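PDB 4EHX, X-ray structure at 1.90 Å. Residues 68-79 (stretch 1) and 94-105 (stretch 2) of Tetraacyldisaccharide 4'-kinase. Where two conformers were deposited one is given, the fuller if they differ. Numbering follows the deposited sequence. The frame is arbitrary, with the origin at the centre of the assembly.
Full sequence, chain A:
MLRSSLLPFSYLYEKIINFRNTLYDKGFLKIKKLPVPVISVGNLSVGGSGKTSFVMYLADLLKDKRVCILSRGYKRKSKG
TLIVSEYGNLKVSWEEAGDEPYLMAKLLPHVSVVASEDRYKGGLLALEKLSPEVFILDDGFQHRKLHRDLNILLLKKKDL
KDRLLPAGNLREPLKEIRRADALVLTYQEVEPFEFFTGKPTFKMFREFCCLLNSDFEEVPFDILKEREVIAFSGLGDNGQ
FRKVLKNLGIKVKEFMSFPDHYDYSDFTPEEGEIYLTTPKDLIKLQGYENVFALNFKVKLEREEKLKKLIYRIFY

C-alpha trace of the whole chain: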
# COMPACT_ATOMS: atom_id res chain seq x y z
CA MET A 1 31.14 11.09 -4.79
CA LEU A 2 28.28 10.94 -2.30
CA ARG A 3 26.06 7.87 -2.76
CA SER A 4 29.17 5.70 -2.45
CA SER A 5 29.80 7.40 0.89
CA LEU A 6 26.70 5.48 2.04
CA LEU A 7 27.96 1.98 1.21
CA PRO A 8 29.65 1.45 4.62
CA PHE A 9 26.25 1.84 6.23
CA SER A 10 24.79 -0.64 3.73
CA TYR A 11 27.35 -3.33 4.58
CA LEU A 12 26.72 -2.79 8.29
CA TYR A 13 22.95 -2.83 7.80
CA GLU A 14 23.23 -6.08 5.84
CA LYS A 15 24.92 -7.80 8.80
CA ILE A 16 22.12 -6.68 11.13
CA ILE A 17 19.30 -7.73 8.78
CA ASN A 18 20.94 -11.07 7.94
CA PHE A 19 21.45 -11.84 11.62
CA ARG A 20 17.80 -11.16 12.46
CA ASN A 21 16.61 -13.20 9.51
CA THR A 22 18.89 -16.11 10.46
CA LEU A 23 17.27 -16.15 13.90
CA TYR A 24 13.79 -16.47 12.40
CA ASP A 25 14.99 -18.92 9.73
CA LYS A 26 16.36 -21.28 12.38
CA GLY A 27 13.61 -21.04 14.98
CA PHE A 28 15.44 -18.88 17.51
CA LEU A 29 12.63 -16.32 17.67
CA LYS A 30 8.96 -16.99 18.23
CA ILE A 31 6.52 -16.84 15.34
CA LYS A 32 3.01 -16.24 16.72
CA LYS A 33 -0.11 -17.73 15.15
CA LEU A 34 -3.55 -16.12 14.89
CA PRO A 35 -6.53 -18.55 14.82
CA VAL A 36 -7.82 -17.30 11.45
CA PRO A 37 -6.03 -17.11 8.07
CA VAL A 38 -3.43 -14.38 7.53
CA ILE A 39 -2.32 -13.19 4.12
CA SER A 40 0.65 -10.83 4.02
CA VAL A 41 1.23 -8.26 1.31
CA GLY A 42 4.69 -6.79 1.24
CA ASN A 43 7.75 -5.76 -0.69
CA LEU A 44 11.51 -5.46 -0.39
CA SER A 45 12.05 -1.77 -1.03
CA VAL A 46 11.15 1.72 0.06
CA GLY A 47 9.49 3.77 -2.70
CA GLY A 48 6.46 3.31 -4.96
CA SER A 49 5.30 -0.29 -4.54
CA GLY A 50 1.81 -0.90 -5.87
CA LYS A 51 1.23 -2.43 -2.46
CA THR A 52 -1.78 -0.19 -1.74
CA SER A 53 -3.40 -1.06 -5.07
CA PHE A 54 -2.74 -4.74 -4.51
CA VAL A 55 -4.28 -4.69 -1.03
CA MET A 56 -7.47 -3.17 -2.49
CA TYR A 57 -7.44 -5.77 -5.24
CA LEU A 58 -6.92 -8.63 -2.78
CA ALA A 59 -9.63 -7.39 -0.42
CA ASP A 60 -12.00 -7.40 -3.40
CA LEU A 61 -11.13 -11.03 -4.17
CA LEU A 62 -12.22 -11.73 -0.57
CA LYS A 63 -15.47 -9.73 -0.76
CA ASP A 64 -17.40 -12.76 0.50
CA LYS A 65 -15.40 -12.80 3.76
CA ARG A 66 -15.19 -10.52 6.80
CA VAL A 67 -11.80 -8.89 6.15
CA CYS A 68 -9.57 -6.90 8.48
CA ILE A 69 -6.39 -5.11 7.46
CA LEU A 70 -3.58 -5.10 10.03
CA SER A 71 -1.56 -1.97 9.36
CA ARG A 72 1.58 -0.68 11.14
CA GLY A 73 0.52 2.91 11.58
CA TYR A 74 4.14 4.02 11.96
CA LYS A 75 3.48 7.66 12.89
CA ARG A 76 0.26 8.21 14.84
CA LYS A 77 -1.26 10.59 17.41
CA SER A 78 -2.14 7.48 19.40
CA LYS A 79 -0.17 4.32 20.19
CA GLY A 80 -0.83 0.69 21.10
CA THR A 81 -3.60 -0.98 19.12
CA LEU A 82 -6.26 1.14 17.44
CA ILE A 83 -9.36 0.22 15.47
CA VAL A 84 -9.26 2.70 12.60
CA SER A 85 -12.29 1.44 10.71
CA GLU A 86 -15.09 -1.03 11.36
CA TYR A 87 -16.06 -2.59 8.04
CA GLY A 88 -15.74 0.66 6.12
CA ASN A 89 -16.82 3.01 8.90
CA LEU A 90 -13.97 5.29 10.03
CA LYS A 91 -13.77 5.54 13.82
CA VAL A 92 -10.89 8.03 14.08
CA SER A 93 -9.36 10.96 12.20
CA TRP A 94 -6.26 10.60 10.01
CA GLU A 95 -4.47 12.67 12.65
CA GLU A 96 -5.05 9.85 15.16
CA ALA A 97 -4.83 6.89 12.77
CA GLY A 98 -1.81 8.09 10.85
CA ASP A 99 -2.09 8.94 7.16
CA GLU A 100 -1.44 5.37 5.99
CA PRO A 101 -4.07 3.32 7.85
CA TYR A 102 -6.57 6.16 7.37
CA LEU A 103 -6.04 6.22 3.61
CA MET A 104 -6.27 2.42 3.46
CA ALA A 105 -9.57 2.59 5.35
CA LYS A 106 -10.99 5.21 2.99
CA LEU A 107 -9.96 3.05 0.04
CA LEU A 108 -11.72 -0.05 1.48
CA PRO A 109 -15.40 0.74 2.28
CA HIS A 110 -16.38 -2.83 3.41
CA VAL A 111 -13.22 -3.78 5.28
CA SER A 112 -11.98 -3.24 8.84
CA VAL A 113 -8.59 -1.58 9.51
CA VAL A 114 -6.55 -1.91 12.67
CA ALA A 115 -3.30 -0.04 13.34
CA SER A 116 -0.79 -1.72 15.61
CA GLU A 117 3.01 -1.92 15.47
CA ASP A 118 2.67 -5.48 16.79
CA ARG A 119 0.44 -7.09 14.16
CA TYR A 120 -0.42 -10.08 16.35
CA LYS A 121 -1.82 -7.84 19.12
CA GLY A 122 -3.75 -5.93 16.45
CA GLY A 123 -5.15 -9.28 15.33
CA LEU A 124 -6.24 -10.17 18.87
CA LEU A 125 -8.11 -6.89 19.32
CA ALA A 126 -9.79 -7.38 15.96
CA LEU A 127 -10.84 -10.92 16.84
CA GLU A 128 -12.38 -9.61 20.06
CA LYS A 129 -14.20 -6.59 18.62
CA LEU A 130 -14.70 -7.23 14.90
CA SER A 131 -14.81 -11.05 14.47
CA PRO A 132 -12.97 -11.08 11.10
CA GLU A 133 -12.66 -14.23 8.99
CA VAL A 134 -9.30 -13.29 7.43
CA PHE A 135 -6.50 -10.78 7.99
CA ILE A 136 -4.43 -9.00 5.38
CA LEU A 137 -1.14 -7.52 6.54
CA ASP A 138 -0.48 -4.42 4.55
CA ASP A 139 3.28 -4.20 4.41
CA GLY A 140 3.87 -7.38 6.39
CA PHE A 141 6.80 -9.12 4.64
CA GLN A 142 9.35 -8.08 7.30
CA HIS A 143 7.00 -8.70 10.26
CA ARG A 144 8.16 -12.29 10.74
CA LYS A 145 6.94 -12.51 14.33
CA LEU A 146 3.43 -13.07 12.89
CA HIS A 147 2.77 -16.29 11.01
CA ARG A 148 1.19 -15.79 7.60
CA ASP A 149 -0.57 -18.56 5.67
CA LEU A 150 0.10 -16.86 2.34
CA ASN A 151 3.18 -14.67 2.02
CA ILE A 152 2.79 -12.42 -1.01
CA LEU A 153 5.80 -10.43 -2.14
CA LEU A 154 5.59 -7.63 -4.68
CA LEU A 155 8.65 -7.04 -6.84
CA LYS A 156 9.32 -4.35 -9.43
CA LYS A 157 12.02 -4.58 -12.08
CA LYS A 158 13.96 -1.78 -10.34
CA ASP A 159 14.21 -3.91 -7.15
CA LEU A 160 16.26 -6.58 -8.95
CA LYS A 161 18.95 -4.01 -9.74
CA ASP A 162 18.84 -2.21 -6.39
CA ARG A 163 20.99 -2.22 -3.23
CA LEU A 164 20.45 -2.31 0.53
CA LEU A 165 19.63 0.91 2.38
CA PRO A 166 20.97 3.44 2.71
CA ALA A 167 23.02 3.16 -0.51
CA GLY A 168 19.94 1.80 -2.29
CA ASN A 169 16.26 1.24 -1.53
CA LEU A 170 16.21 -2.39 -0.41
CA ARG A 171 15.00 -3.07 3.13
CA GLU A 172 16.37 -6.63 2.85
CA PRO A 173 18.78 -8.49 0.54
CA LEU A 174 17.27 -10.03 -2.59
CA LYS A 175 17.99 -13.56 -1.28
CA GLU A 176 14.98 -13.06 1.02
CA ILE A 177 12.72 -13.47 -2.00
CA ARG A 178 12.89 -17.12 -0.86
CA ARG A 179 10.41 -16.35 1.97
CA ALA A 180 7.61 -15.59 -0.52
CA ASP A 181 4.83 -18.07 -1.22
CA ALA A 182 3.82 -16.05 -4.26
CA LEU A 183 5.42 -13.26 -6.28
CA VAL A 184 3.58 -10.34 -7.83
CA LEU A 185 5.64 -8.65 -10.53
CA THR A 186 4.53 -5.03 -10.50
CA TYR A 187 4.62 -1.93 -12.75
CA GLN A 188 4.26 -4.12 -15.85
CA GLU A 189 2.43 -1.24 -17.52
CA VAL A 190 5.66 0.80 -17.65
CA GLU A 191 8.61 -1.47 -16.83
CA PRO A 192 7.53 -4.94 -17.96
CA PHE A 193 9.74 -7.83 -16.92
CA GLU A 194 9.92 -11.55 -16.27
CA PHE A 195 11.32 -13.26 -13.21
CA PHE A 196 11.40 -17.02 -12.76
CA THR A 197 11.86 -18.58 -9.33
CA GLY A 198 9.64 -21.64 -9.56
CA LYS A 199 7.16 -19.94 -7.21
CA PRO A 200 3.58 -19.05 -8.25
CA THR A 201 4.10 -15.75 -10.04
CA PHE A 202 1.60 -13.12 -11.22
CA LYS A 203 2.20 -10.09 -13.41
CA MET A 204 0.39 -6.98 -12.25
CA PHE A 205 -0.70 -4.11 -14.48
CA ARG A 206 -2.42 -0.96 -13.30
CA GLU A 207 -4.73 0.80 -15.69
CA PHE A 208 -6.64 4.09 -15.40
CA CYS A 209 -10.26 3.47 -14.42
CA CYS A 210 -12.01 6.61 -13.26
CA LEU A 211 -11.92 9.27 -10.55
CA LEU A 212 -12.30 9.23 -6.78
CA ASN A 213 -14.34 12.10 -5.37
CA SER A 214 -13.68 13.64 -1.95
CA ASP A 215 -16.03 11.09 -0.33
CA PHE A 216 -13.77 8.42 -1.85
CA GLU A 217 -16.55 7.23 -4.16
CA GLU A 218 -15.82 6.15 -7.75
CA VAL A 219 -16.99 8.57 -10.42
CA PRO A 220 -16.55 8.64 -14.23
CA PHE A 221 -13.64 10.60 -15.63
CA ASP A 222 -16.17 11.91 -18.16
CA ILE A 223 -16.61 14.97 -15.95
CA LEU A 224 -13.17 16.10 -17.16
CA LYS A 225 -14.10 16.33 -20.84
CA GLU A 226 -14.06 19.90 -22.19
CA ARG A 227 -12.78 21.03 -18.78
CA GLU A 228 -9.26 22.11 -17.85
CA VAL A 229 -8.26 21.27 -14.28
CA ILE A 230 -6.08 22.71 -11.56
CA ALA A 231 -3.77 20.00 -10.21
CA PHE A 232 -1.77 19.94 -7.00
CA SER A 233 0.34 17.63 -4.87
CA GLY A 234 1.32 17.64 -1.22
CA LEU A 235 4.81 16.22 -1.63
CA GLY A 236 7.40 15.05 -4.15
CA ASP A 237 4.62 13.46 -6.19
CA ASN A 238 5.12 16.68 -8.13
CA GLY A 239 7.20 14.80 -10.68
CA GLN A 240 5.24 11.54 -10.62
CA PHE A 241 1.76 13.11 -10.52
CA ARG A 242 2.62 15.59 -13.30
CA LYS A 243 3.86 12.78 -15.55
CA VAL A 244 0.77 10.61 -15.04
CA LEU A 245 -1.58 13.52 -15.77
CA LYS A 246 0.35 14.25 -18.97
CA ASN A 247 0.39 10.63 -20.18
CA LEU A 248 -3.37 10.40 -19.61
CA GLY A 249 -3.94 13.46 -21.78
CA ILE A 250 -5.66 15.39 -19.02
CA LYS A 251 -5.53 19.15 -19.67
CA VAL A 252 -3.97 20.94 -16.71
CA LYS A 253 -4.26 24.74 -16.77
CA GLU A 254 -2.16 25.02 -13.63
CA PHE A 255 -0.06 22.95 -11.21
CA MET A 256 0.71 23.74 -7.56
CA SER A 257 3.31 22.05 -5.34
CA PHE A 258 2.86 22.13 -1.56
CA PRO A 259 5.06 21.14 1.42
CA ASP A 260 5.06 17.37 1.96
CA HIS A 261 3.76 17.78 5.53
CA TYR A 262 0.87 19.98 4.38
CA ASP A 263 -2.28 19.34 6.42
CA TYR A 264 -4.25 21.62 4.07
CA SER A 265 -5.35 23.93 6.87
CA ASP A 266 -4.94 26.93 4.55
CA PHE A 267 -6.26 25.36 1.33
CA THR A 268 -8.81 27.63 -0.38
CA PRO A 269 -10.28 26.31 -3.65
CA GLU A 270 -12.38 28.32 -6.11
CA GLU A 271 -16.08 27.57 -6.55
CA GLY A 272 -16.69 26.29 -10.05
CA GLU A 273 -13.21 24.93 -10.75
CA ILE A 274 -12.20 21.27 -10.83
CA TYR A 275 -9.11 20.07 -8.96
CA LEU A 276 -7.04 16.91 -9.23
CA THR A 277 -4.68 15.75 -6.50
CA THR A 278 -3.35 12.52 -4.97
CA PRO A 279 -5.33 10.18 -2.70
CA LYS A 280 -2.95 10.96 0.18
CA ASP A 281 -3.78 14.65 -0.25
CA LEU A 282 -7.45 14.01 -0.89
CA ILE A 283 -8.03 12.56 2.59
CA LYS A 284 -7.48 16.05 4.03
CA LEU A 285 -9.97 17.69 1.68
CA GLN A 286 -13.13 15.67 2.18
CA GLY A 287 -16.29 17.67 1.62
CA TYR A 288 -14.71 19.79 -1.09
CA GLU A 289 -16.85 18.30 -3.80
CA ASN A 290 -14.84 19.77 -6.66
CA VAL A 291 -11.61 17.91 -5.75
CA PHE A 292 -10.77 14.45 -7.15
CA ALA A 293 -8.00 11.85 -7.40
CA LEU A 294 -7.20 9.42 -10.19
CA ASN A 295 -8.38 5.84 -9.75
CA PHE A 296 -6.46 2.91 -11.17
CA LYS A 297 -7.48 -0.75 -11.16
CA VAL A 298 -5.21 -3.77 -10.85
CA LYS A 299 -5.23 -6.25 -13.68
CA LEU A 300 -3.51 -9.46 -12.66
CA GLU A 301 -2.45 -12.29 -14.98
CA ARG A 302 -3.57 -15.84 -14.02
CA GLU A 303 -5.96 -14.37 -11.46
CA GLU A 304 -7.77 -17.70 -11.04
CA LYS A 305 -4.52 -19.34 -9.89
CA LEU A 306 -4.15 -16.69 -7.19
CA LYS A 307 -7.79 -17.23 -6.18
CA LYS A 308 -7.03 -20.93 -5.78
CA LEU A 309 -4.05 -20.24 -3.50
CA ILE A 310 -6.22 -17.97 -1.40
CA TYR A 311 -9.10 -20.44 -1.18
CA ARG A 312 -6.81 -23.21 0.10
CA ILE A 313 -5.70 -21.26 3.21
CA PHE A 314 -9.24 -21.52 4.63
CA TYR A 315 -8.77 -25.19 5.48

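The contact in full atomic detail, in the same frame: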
# COMPACT_ATOMS: atom_id res chain seq x y z
N CYS A 68 -10.17 -7.96 7.69
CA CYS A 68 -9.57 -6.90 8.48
C CYS A 68 -8.14 -6.70 8.04
O CYS A 68 -7.36 -7.66 7.97
CB CYS A 68 -9.62 -7.24 9.97
SG CYS A 68 -8.98 -5.95 11.06
N ILE A 69 -7.78 -5.45 7.76
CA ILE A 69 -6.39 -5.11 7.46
C ILE A 69 -5.64 -4.85 8.76
O ILE A 69 -6.14 -4.14 9.62
CB ILE A 69 -6.30 -3.81 6.63
CG1 ILE A 69 -7.20 -3.87 5.39
CG2 ILE A 69 -4.82 -3.49 6.29
CD1 ILE A 69 -6.89 -5.00 4.46
N LEU A 70 -4.44 -5.42 8.90
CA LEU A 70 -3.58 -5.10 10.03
C LEU A 70 -2.47 -4.24 9.49
O LEU A 70 -1.60 -4.73 8.75
CB LEU A 70 -3.00 -6.38 10.67
CG LEU A 70 -4.01 -7.39 11.20
CD1 LEU A 70 -3.28 -8.62 11.81
CD2 LEU A 70 -4.92 -6.73 12.24
N SER A 71 -2.52 -2.96 9.84
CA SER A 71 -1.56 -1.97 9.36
C SER A 71 -0.62 -1.54 10.50
O SER A 71 -1.00 -1.59 11.67
CB SER A 71 -2.34 -0.77 8.82
OG SER A 71 -1.58 0.00 7.93
N ARG A 72 0.59 -1.12 10.15
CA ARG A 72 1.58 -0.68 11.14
C ARG A 72 1.18 0.60 11.83
O ARG A 72 1.28 0.70 13.06
CB ARG A 72 2.96 -0.48 10.51
CG ARG A 72 4.06 -0.22 11.54
CD ARG A 72 5.43 -0.15 10.88
NE ARG A 72 6.50 -0.06 11.87
CZ ARG A 72 7.80 -0.01 11.58
NH1 ARG A 72 8.70 0.06 12.55
NH2 ARG A 72 8.20 -0.05 10.31
N GLY A 73 0.76 1.59 11.05
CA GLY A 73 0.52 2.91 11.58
C GLY A 73 1.78 3.48 12.22
O GLY A 73 1.78 3.81 13.41
N TYR A 74 2.84 3.59 11.44
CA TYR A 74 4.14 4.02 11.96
C TYR A 74 4.06 5.30 12.80
O TYR A 74 4.41 5.29 13.99
CB TYR A 74 5.15 4.19 10.81
CG TYR A 74 6.56 4.50 11.25
CD1 TYR A 74 7.19 3.75 12.24
CD2 TYR A 74 7.28 5.55 10.68
CE1 TYR A 74 8.48 4.03 12.64
CE2 TYR A 74 8.57 5.84 11.07
CZ TYR A 74 9.17 5.07 12.06
OH TYR A 74 10.46 5.35 12.46
N LYS A 75 3.60 6.38 12.19
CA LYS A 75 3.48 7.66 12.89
C LYS A 75 2.03 8.03 13.17
O LYS A 75 1.29 8.41 12.26
CB LYS A 75 4.16 8.77 12.08
CG LYS A 75 3.52 9.03 10.73
CD LYS A 75 4.22 10.16 9.98
CE LYS A 75 3.57 10.42 8.64
NZ LYS A 75 4.25 11.51 7.89
N ARG A 76 1.63 7.92 14.44
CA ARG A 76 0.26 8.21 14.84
C ARG A 76 0.19 9.17 16.03
O ARG A 76 1.18 9.39 16.73
CB ARG A 76 -0.48 6.92 15.18
CG ARG A 76 -0.02 5.71 14.39
CD ARG A 76 -1.12 4.67 14.26
NE ARG A 76 -1.62 4.19 15.54
CZ ARG A 76 -1.15 3.12 16.18
NH1 ARG A 76 -0.14 2.42 15.66
NH2 ARG A 76 -1.68 2.75 17.34
N LYS A 77 -0.99 9.74 16.25
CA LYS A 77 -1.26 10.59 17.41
C LYS A 77 -1.69 9.74 18.60
O LYS A 77 -1.93 10.24 19.70
CB LYS A 77 -2.33 11.64 17.09
CG LYS A 77 -2.68 12.56 18.26
CD LYS A 77 -3.82 13.51 17.93
CE LYS A 77 -3.42 14.50 16.85
NZ LYS A 77 -4.44 15.58 16.69
N SER A 78 -1.81 8.44 18.36
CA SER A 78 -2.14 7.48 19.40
C SER A 78 -1.33 6.21 19.18
O SER A 78 -0.99 5.87 18.04
CB SER A 78 -3.63 7.16 19.40
OG SER A 78 -4.01 6.49 18.22
N LYS A 79 -1.02 5.50 20.26
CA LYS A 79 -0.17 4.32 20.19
C LYS A 79 -0.88 3.10 20.77
O LYS A 79 -1.98 3.20 21.31
CB LYS A 79 1.14 4.57 20.94
CG LYS A 79 2.26 3.62 20.57
CD LYS A 79 3.42 3.76 21.54
CE LYS A 79 2.99 3.60 23.00
NZ LYS A 79 2.82 2.17 23.41
N TRP A 94 -7.57 10.98 10.54
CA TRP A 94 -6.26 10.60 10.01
C TRP A 94 -5.17 11.04 10.98
O TRP A 94 -4.17 10.35 11.16
CB TRP A 94 -6.02 11.18 8.62
CG TRP A 94 -6.06 12.67 8.54
CD1 TRP A 94 -5.01 13.53 8.74
CD2 TRP A 94 -7.19 13.49 8.23
NE1 TRP A 94 -5.43 14.83 8.58
CE2 TRP A 94 -6.77 14.83 8.26
CE3 TRP A 94 -8.53 13.21 7.94
CZ2 TRP A 94 -7.63 15.90 8.01
CZ3 TRP A 94 -9.39 14.27 7.68
CH2 TRP A 94 -8.94 15.60 7.73
N GLU A 95 -5.39 12.19 11.63
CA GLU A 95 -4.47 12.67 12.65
C GLU A 95 -4.17 11.58 13.69
O GLU A 95 -3.02 11.37 14.07
CB GLU A 95 -5.00 13.93 13.33
CG GLU A 95 -5.08 15.18 12.43
CD GLU A 95 -6.48 15.45 11.88
OE1 GLU A 95 -7.26 14.48 11.68
OE2 GLU A 95 -6.81 16.63 11.65
N GLU A 96 -5.21 10.88 14.14
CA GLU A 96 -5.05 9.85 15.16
C GLU A 96 -4.67 8.48 14.59
O GLU A 96 -3.97 7.70 15.25
CB GLU A 96 -6.33 9.73 16.01
CG GLU A 96 -6.24 8.71 17.13
CD GLU A 96 -7.39 8.81 18.12
OE1 GLU A 96 -8.26 9.69 17.93
OE2 GLU A 96 -7.42 8.01 19.08
N ALA A 97 -5.11 8.19 13.38
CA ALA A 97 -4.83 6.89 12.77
C ALA A 97 -3.44 6.85 12.15
O ALA A 97 -2.84 5.79 12.03
CB ALA A 97 -5.88 6.55 11.72
N GLY A 98 -2.94 8.02 11.76
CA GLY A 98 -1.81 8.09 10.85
C GLY A 98 -2.34 8.10 9.43
O GLY A 98 -3.37 7.50 9.14
N ASP A 99 -1.64 8.80 8.54
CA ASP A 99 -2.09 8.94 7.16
C ASP A 99 -2.29 7.62 6.43
O ASP A 99 -3.20 7.49 5.62
CB ASP A 99 -1.13 9.83 6.36
CG ASP A 99 -1.36 11.31 6.62
OD1 ASP A 99 -2.02 11.66 7.63
OD2 ASP A 99 -0.86 12.13 5.82
N GLU A 100 -1.44 6.64 6.72
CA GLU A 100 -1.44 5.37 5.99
C GLU A 100 -2.65 4.46 6.28
O GLU A 100 -3.33 4.00 5.36
CB GLU A 100 -0.14 4.59 6.23
CG GLU A 100 1.13 5.45 6.27
CD GLU A 100 1.31 6.22 7.58
OE1 GLU A 100 1.37 5.58 8.65
OE2 GLU A 100 1.39 7.46 7.53
N PRO A 101 -2.88 4.14 7.57
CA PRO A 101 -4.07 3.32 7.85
C PRO A 101 -5.35 4.08 7.49
O PRO A 101 -6.31 3.45 7.05
CB PRO A 101 -3.99 3.11 9.37
CG PRO A 101 -2.53 3.30 9.71
CD PRO A 101 -2.08 4.40 8.78
N TYR A 102 -5.37 5.39 7.68
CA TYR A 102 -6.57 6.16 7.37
C TYR A 102 -6.87 6.10 5.87
O TYR A 102 -8.01 5.83 5.46
CB TYR A 102 -6.47 7.62 7.84
CG TYR A 102 -7.76 8.40 7.65
CD1 TYR A 102 -8.09 8.96 6.42
CD2 TYR A 102 -8.68 8.54 8.70
CE1 TYR A 102 -9.29 9.67 6.24
CE2 TYR A 102 -9.87 9.23 8.53
CZ TYR A 102 -10.17 9.79 7.30
OH TYR A 102 -11.35 10.48 7.13
N LEU A 103 -5.86 6.33 5.05
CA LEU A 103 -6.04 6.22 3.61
C LEU A 103 -6.51 4.83 3.21
O LEU A 103 -7.44 4.67 2.42
CB LEU A 103 -4.74 6.59 2.87
CG LEU A 103 -4.75 6.38 1.35
CD1 LEU A 103 -5.91 7.13 0.68
CD2 LEU A 103 -3.40 6.81 0.76
N MET A 104 -5.85 3.80 3.74
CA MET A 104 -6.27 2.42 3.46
C MET A 104 -7.75 2.23 3.79
O MET A 104 -8.50 1.64 3.03
CB MET A 104 -5.42 1.43 4.27
CG MET A 104 -5.54 -0.03 3.85
SD MET A 104 -4.51 -0.43 2.41
CE MET A 104 -3.04 0.51 2.78
N ALA A 105 -8.16 2.72 4.96
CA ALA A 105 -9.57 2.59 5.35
C ALA A 105 -10.52 3.31 4.39
O ALA A 105 -11.61 2.82 4.08
CB ALA A 105 -9.76 3.09 6.79

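Read from its start, stretch 2 offers mostly backbone: the short helix 94-97 ends by turning carbonyls toward the loop of stretch 1. Glu 95 O accepts a weak hydrogen bond from Lys 77 N (3.4 Å, N-H...O angle 128°), and Lys 77 CB packs 3.1 Å from the same Glu 95 O. Beside it, Glu 96 O takes a hydrogen bond from Ser 78 OG at 3.2 Å. Serine suits this place: its CA-to-CB bond points toward the helix, and the p rotamer sets the hydroxyl on the carbonyl. Lys 77 and Ser 78 are poorly ordered, so their positions are less certain.

Ala 97 points its methyl away and presents its carbonyl instead. Arg 76 CD comes within 3.0 Å of Ala 97 O, yet that oxygen, buried by the contact, finds no hydrogen-bond partner.

Gly 98 both leaves the first helix, with Gly 98 N bonded to Trp 94 O at 2.7 Å, and occupies the N-cap position of the next. Its phi/psi of 89/147 calls for glycine, and so does the packing: Lys 75 O sits 3.4 Å from Gly 98 CA, and a CB would lie 2.9 Å from that oxygen.

Glu 100 reaches toward the loop, its OE2 3.8 Å from Lys 75 CE, a loose approach at an exposed margin. At the next residue the contact becomes mainly one of packing. Pro 101 CG lies 3.6 Å from Gly 73 CA and 3.9 Å from Ser 71 OG; positive phi favours glycine at Gly 73, and a CB there would clash with Arg 76 CD at 2.5 Å. Finally Met 104 CG meets Ile 69 CG2 at 4.3 Å, buried apolar packing of helix against strand.

The rule, over 574 Å² of buried surface: carbonyls and glycine at the helix junction, apolar side chains further along the helix.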